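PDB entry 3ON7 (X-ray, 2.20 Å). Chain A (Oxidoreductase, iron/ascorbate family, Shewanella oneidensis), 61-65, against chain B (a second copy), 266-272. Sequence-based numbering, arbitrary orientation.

Chain A (61-65) FNRET
Chain B, residues 266-272: ADSYLME

The carboxylate of Asp B267 is the centre of this contact. It accepts hydrogen bonds from two consecutive backbone amides of chain A. Arg A63 N donates to Asp B267 OD2 at 2.9 Å, with an N-H...O angle of 154°. Glu A64 N donates to Asp B267 OD1 at 3.5 Å and 149°, a weak bond. Each carboxylate oxygen thus takes one amide. Aspartate suits the place because its short side chain carries two acceptors that can meet neighbouring N-H groups.

Water 1 bridges the same site. It donates to Asp B267 OD1 at 2.9 Å and to Glu A64 OE1 at 2.8 Å. The water donates to both acidic side chains, so two acceptors share one donor. The side chains also touch: Glu A64 CB lies 3.8 Å from Asp B267 OD1. Glu A64 OE1 and OE2 also have hydrogen bonds elsewhere in the structure.

The backbones differ in kind. Chain A 61-65 is loop, with no regular helix or strand. Phe A61 (phi/psi -52/144) and Asn A62 (-69/130) are extended. Arg A63 (-58/-36) and Glu A64 (-80/-44) then turn to helix-like angles, and Thr A65 follows at -114/-4. At this change of direction the amides of Arg A63 and Glu A64 face the carboxylate. Chain B 266-272 is helical and continues later in the chain. Its phi values lie between -55 and -71, its psi values between -26 and -49. Leu B270 N to Ala B266 O, Met B271 N to Asp B267 O and Glu B272 N to Ser B268 O are each 3.0 Å. The closest CA atoms across the contact are Asn A62 CA and Asp B267 CA, 6.6 Å apart.

Asp B267, Leu B270 and Met B271 point toward chain A, one helical face at spacings of three and four residues. Asp B267 has chi1 t (-166°) and chi2 61°. Leu B270 is t, p. Met B271 is selenomethionine, with chi1 m, chi2 m and chi3 at 94°, between wells. Ala B266, Tyr B269 and Glu B272 are out of reach.

On chain A, Glu A64 points toward the helix and is stretched out, with chi1 and chi2 both t and chi3 7°. Glu A64 OE1 lies 3.1 Å from Leu B270 CD2, a tight contact with a methyl group and not a hydrogen bond. Arg A63 also starts toward the helix, but its end leads away (chi1 -88°, chi2 45°, chi3 -162°, chi4 159°). The guanidinium folds back on its own chain, where Arg A63 NH1 donates to Phe A61 O at 2.8 Å. The start of the arginine side chain packs on the helix: Arg A63 CB is 3.6 Å from Met B271 SE. Glu A64 CB lies 4.0 Å from Met B271 CE. The long, flexible selenomethionine thus reaches both residues.

Asn A62 is buried and its CA-to-CB bond points sideways, with chi1 m and chi2 -47°. Its ND2 is hydrogen-bonded to a residue just outside the stretch, so the polar end is satisfied. Asn A62 CB is 4.1 Å from Asp B267 OD1. The two stretches bury 269 Å² in total, and Asp B267 has the largest covered area, 70 Å².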

# COMPACT_ATOMS: atom_id res chain seq x y z
N PHE A 61 13.99 2.97 -8.87
CA PHE A 61 13.00 1.95 -8.55
C PHE A 61 11.58 2.35 -8.92
O PHE A 61 11.19 3.50 -8.79
CB PHE A 61 13.06 1.57 -7.07
CG PHE A 61 12.67 2.67 -6.12
CD1 PHE A 61 13.64 3.54 -5.59
CD2 PHE A 61 11.36 2.86 -5.76
CE1 PHE A 61 13.28 4.57 -4.73
CE2 PHE A 61 11.01 3.87 -4.90
CZ PHE A 61 11.97 4.72 -4.38
N ASN A 62 10.81 1.37 -9.35
CA ASN A 62 9.40 1.59 -9.61
C ASN A 62 8.64 1.83 -8.31
O ASN A 62 8.80 1.07 -7.35
CB ASN A 62 8.82 0.40 -10.40
CG ASN A 62 9.49 0.23 -11.77
OD1 ASN A 62 9.66 1.21 -12.50
ND2 ASN A 62 9.90 -1.02 -12.11
N ARG A 63 7.84 2.89 -8.26
CA ARG A 63 7.10 3.28 -7.05
C ARG A 63 6.18 2.19 -6.54
O ARG A 63 6.00 2.01 -5.32
CB ARG A 63 6.27 4.57 -7.27
CG ARG A 63 6.99 5.90 -7.00
CD ARG A 63 8.39 5.95 -7.59
NE ARG A 63 9.21 7.00 -6.99
CZ ARG A 63 10.55 7.03 -7.01
NH1 ARG A 63 11.26 6.04 -7.59
NH2 ARG A 63 11.19 8.05 -6.43
N GLU A 64 5.58 1.45 -7.47
CA GLU A 64 4.55 0.49 -7.09
C GLU A 64 5.14 -0.79 -6.56
O GLU A 64 4.66 -1.29 -5.55
CB GLU A 64 3.61 0.19 -8.27
CG GLU A 64 2.44 -0.65 -7.86
CD GLU A 64 1.48 -1.00 -8.98
OE1 GLU A 64 1.75 -0.71 -10.16
OE2 GLU A 64 0.40 -1.55 -8.65
N THR A 65 6.18 -1.32 -7.21
CA THR A 65 6.70 -2.65 -6.87
C THR A 65 8.11 -2.69 -6.27
O THR A 65 8.61 -3.75 -5.90
CB THR A 65 6.65 -3.55 -8.10
OG1 THR A 65 7.18 -2.85 -9.23
CG2 THR A 65 5.20 -3.95 -8.40
N ALA B 266 4.53 4.73 -17.29
CA ALA B 266 3.32 4.00 -16.87
C ALA B 266 3.20 4.06 -15.34
O ALA B 266 2.12 4.26 -14.79
CB ALA B 266 3.37 2.56 -17.36
N ASP B 267 4.34 3.91 -14.67
CA ASP B 267 4.41 4.01 -13.23
C ASP B 267 3.98 5.39 -12.71
O ASP B 267 3.17 5.48 -11.81
CB ASP B 267 5.85 3.70 -12.78
CG ASP B 267 5.97 3.43 -11.29
OD1 ASP B 267 5.35 2.48 -10.77
OD2 ASP B 267 6.71 4.17 -10.63
N SER B 268 4.49 6.47 -13.28
CA SER B 268 4.12 7.80 -12.80
C SER B 268 2.70 8.14 -13.18
O SER B 268 2.06 8.95 -12.51
CB SER B 268 5.10 8.89 -13.32
OG SER B 268 4.90 9.17 -14.71
N TYR B 269 2.19 7.53 -14.25
CA TYR B 269 0.80 7.73 -14.64
C TYR B 269 -0.12 7.10 -13.60
O TYR B 269 -1.11 7.70 -13.19
CB TYR B 269 0.54 7.13 -16.02
CG TYR B 269 -0.81 7.49 -16.59
CD1 TYR B 269 -1.01 8.66 -17.29
CD2 TYR B 269 -1.90 6.65 -16.43
CE1 TYR B 269 -2.25 8.98 -17.82
CE2 TYR B 269 -3.14 6.97 -16.94
CZ TYR B 269 -3.31 8.14 -17.63
OH TYR B 269 -4.55 8.46 -18.15
N LEU B 270 0.20 5.89 -13.16
CA LEU B 270 -0.61 5.23 -12.13
C LEU B 270 -0.53 6.03 -10.80
O LEU B 270 -1.56 6.33 -10.19
CB LEU B 270 -0.12 3.83 -11.91
CG LEU B 270 -0.90 2.98 -10.91
CD1 LEU B 270 -2.34 2.79 -11.39
CD2 LEU B 270 -0.16 1.62 -10.76
N MSE B 271 0.68 6.39 -10.40
CA MSE B 271 0.85 7.12 -9.15
C MSE B 271 -0.04 8.37 -9.20
O MSE B 271 -0.74 8.67 -8.23
CB MSE B 271 2.32 7.52 -8.89
CG MSE B 271 3.28 6.42 -8.48
SE MSE B 271 2.68 5.19 -7.07
CE MSE B 271 1.98 3.83 -8.16
N GLU B 272 -0.06 9.06 -10.33
CA GLU B 272 -0.89 10.25 -10.46
C GLU B 272 -2.37 9.93 -10.29
O GLU B 272 -3.13 10.72 -9.69
CB GLU B 272 -0.63 10.94 -11.78
CG GLU B 272 -1.27 12.31 -11.89
CD GLU B 272 -0.80 13.29 -10.80
OE1 GLU B 272 0.37 13.18 -10.33
OE2 GLU B 272 -1.62 14.16 -10.41
O HOH W 1 3.16 0.94 -11.85